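PDB 4V1T: LYND, which probably catalyses the ATP-dependent cyclodehydration of cysteines in a ribosomally made precursor peptide to thiazolines, an early step in cyanobactin maturation. Local coordinates for residues G100-P103 and P104-A107; G61-P65 and E66-Y70. One frame throughout, in Å; residues are numbered along the deposited sequence.

Contact 1 of 2, residues G100-P103 and P104-A107; sequences GIAP and PVAA
The pyrrolidine rings of P103 and P104 lie side by side and point the same way, with CG of P103 3.4 Å from CD of P104, tighter than usual for two carbons. They form the proline-rich first turn of helix 103-109, just after a Schellman motif at G100 has ended helix 90-98. Prolines suit this position because the first amides of a helix have no carbonyl one turn back to bond to. A102 is the N-cap and, as an alanine, brings no side-chain acceptor to the first amides. A102 O takes the first regular helical bond, from A106 N at 3.0 Å with an N-H...O angle of 157°. V105 N adds a weak bond to the same oxygen. One residue on, A107 N bonds to P103 O at 2.9 Å. Outside the turn, P103 packs on T82, A85 and A93, while I101 and V105 touch helix 250-275. A glycine in place of P103 would probably leave P104 CD without its neighbouring ring, open a gap against T82 and A93, and set the helix start freer to turn. The residue before the cap reaches over it to the fourth residue of the helix, a hydrophobic staple between I101 and A106. I101 CG2 lies opposite its own backbone N across the CA-CB bond, which carries this methyl rather than the longer CG1 branch to the helix. V105 turns CG2 to A102 CB at 4.0 Å, and I101 CG2 stands 4.0 Å from A106 CB.

Contact 2 of 2, residues G61-P65 and E66-Y70; sequences GEVPP and EYIDY
The backbone is extended at P64 (psi 164°) and turns helical at P65, so that P64 O receives I68 N at 3.1 Å. This is the N-terminus of helix 65-78 in the winged helix-turn-helix region, with P64 as N-cap and P65, which has no N-H to satisfy, opening the first turn. Y67 N adds a weak bond to P64 O, and D69 N takes P65 O at 2.8 Å. Two side-chain contacts accompany the cap. V63, just before it, and I68, four residues beyond it, form a hydrophobic staple: the two side chains cross at an angle, with V63 CG1 set 3.6 Å from I68 CG1. The same methyl meets Y67 CB at 3.6 Å, and thus fits between two neighbouring helix residues. V63 also rests on L38 and Q41 of helix 37-42, and I68 on L52, which ties the helix start to the domain's interior. Y67 makes the second contact, with the cap residue itself. Its ring carbon CG sits beside the backbone N (chi1 -80°), swinging the ring back along the chain to P64. At its far end Y67 OH makes a weak hydrogen bond to a polar side chain of another protein in the assembly. On the tyrosine face, P64 CG makes a CH-pi contact 4.0 Å from the ring centroid of Y67, offset toward the rim.

How the contacts relate
Contacts 1 and 2 illustrate one solution used twice: both are proline-led helix starts. Contact 2 comes first along the chain, at the head of helix 65-78 in the winged helix-turn-helix region; strand 81-83 and helix 90-98 follow, and then contact 1 opens helix 103-109. Their centres are 27 Å apart and their nearest atoms about 17 Å, so they do not touch. Strand 81-83 relates them, since it follows helix 65-78 and its T82 and E83 pack on contact 1. Contact 2 lies farther out, beside another protein, and is probably part of the surface that binds it, while contact 1 lies where the N-terminal region joins helix 250-275.

Contact 1 of 2, residues G100-P103 and P104-A107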
loop_
_atom_site.group_PDB
_atom_site.type_symbol
_atom_site.label_atom_id
_atom_site.label_comp_id
_atom_site.label_asym_id
_atom_site.label_seq_id
_atom_site.Cartn_x
_atom_site.Cartn_y
_atom_site.Cartn_z
ATOM N N GLY B 100 13.238 -21.947 -11.844
ATOM C CA GLY B 100 13.636 -23.088 -11.036
ATOM C C GLY B 100 13.265 -24.422 -11.662
ATOM O O GLY B 100 13.176 -25.418 -10.960
ATOM N N ILE B 101 13.049 -24.437 -12.978
ATOM C CA ILE B 101 12.667 -25.652 -13.694
ATOM C C ILE B 101 13.817 -26.175 -14.547
ATOM O O ILE B 101 14.423 -25.420 -15.312
ATOM C CB ILE B 101 11.472 -25.406 -14.624
ATOM C CG1 ILE B 101 10.297 -24.765 -13.867
ATOM C CG2 ILE B 101 11.051 -26.713 -15.272
ATOM C CD1 ILE B 101 9.739 -25.617 -12.736
ATOM N N ALA B 102 14.164 -27.449 -14.374
ATOM C CA ALA B 102 15.213 -28.068 -15.189
ATOM C C ALA B 102 14.784 -28.052 -16.650
ATOM O O ALA B 102 13.674 -28.472 -16.966
ATOM C CB ALA B 102 15.479 -29.493 -14.729
ATOM N N PRO B 103 15.644 -27.556 -17.551
ATOM C CA PRO B 103 15.210 -27.416 -18.939
ATOM C C PRO B 103 14.690 -28.702 -19.605
ATOM O O PRO B 103 13.772 -28.609 -20.404
ATOM C CB PRO B 103 16.459 -26.884 -19.652
ATOM C CG PRO B 103 17.570 -27.004 -18.692
ATOM C CD PRO B 103 16.979 -26.985 -17.338
ATOM N N PRO B 104 15.269 -29.878 -19.302
ATOM C CA PRO B 104 14.663 -31.069 -19.907
ATOM C C PRO B 104 13.247 -31.354 -19.397
ATOM O O PRO B 104 12.435 -31.906 -20.130
ATOM C CB PRO B 104 15.621 -32.197 -19.509
ATOM C CG PRO B 104 16.358 -31.683 -18.344
ATOM C CD PRO B 104 16.499 -30.217 -18.567
ATOM N N VAL B 105 12.972 -30.986 -18.149
ATOM C CA VAL B 105 11.618 -31.096 -17.603
ATOM C C VAL B 105 10.662 -30.134 -18.295
ATOM O O VAL B 105 9.520 -30.482 -18.591
ATOM C CB VAL B 105 11.595 -30.829 -16.082
ATOM C CG1 VAL B 105 10.169 -30.758 -15.561
ATOM C CG2 VAL B 105 12.384 -31.908 -15.343
ATOM N N ALA B 106 11.133 -28.917 -18.544
ATOM C CA ALA B 106 10.326 -27.902 -19.223
ATOM C C ALA B 106 10.016 -28.332 -20.644
ATOM O O ALA B 106 8.903 -28.143 -21.128
ATOM C CB ALA B 106 11.042 -26.560 -19.224
ATOM N N ALA B 107 11.007 -28.903 -21.317
ATOM C CA ALA B 107 10.843 -29.332 -22.699
ATOM C C ALA B 107 9.749 -30.393 -22.822
ATOM O O ALA B 107 8.966 -30.389 -23.772
ATOM C CB ALA B 107 12.160 -29.872 -23.233
#

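Contact 2 of 2, residues G61-P65 and E66-Y70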
loop_
_atom_site.group_PDB
_atom_site.type_symbol
_atom_site.label_atom_id
_atom_site.label_comp_id
_atom_site.label_asym_id
_atom_site.label_seq_id
_atom_site.Cartn_x
_atom_site.Cartn_y
_atom_site.Cartn_z
ATOM N N GLY B 61 44.586 -33.032 -16.894
ATOM C CA GLY B 61 45.830 -32.426 -16.443
ATOM C C GLY B 61 45.937 -32.354 -14.930
ATOM O O GLY B 61 46.806 -32.997 -14.347
ATOM N N GLU B 62 45.049 -31.583 -14.302
ATOM C CA GLU B 62 45.118 -31.367 -12.860
ATOM C C GLU B 62 44.052 -32.134 -12.087
ATOM O O GLU B 62 44.348 -33.139 -11.441
ATOM C CB GLU B 62 45.018 -29.877 -12.525
ATOM C CG GLU B 62 45.573 -29.543 -11.143
ATOM C CD GLU B 62 44.907 -28.348 -10.492
ATOM O OE1 GLU B 62 44.372 -27.488 -11.221
ATOM O OE2 GLU B 62 44.921 -28.264 -9.244
ATOM N N VAL B 63 42.818 -31.666 -12.167
ATOM C CA VAL B 63 41.741 -32.159 -11.314
ATOM C C VAL B 63 41.402 -33.608 -11.649
ATOM O O VAL B 63 41.136 -33.928 -12.805
ATOM C CB VAL B 63 40.465 -31.299 -11.465
ATOM C CG1 VAL B 63 39.443 -31.674 -10.395
ATOM C CG2 VAL B 63 40.798 -29.810 -11.376
ATOM N N PRO B 64 41.400 -34.493 -10.641
ATOM C CA PRO B 64 41.026 -35.880 -10.909
ATOM C C PRO B 64 39.505 -36.074 -10.921
ATOM O O PRO B 64 38.780 -35.201 -10.431
ATOM C CB PRO B 64 41.684 -36.645 -9.758
ATOM C CG PRO B 64 41.696 -35.670 -8.634
ATOM C CD PRO B 64 41.827 -34.300 -9.243
ATOM N N PRO B 65 39.028 -37.204 -11.480
ATOM C CA PRO B 65 37.588 -37.471 -11.654
ATOM C C PRO B 65 36.760 -37.368 -10.373
ATOM O O PRO B 65 35.692 -36.755 -10.394
ATOM C CB PRO B 65 37.557 -38.907 -12.184
ATOM C CG PRO B 65 38.890 -39.114 -12.818
ATOM C CD PRO B 65 39.860 -38.295 -12.026
ATOM N N GLU B 66 37.244 -37.949 -9.280
ATOM C CA GLU B 66 36.489 -37.978 -8.031
ATOM C C GLU B 66 36.306 -36.588 -7.442
ATOM O O GLU B 66 35.311 -36.334 -6.767
ATOM C CB GLU B 66 37.162 -38.896 -7.010
ATOM C CG GLU B 66 36.587 -40.304 -7.011
ATOM C CD GLU B 66 37.276 -41.229 -6.021
ATOM O OE1 GLU B 66 38.523 -41.185 -5.918
ATOM O OE2 GLU B 66 36.565 -42.005 -5.346
ATOM N N TYR B 67 37.264 -35.695 -7.693
ATOM C CA TYR B 67 37.129 -34.305 -7.295
ATOM C C TYR B 67 36.055 -33.630 -8.136
ATOM O O TYR B 67 35.192 -32.933 -7.607
ATOM C CB TYR B 67 38.454 -33.548 -7.435
ATOM C CG TYR B 67 39.436 -33.769 -6.299
ATOM C CD1 TYR B 67 39.263 -34.803 -5.377
ATOM C CD2 TYR B 67 40.546 -32.950 -6.155
ATOM C CE1 TYR B 67 40.163 -35.004 -4.347
ATOM C CE2 TYR B 67 41.446 -33.138 -5.121
ATOM C CZ TYR B 67 41.254 -34.171 -4.223
ATOM O OH TYR B 67 42.155 -34.373 -3.196
ATOM N N ILE B 68 36.115 -33.848 -9.444
ATOM C CA ILE B 68 35.108 -33.312 -10.358
ATOM C C ILE B 68 33.714 -33.775 -9.935
ATOM O O ILE B 68 32.779 -32.978 -9.868
ATOM C CB ILE B 68 35.388 -33.732 -11.814
ATOM C CG1 ILE B 68 36.733 -33.156 -12.264
ATOM C CG2 ILE B 68 34.261 -33.269 -12.734
ATOM C CD1 ILE B 68 37.166 -33.547 -13.658
ATOM N N ASP B 69 33.586 -35.062 -9.632
ATOM C CA ASP B 69 32.327 -35.618 -9.138
ATOM C C ASP B 69 31.816 -34.880 -7.900
ATOM O O ASP B 69 30.668 -34.454 -7.857
ATOM C CB ASP B 69 32.491 -37.109 -8.824
ATOM C CG ASP B 69 32.698 -37.948 -10.072
ATOM O OD1 ASP B 69 32.406 -37.454 -11.187
ATOM O OD2 ASP B 69 33.140 -39.107 -9.934
ATOM N N TYR B 70 32.676 -34.723 -6.903
ATOM C CA TYR B 70 32.296 -34.039 -5.674
ATOM C C TYR B 70 31.840 -32.603 -5.934
ATOM O O TYR B 70 30.907 -32.117 -5.296
ATOM C CB TYR B 70 33.471 -34.025 -4.708
ATOM C CG TYR B 70 33.171 -33.356 -3.386
ATOM C CD1 TYR B 70 32.398 -33.994 -2.418
ATOM C CD2 TYR B 70 33.667 -32.088 -3.099
ATOM C CE1 TYR B 70 32.130 -33.384 -1.204
ATOM C CE2 TYR B 70 33.410 -31.476 -1.886
ATOM C CZ TYR B 70 32.645 -32.125 -0.944
ATOM O OH TYR B 70 32.397 -31.497 0.252
#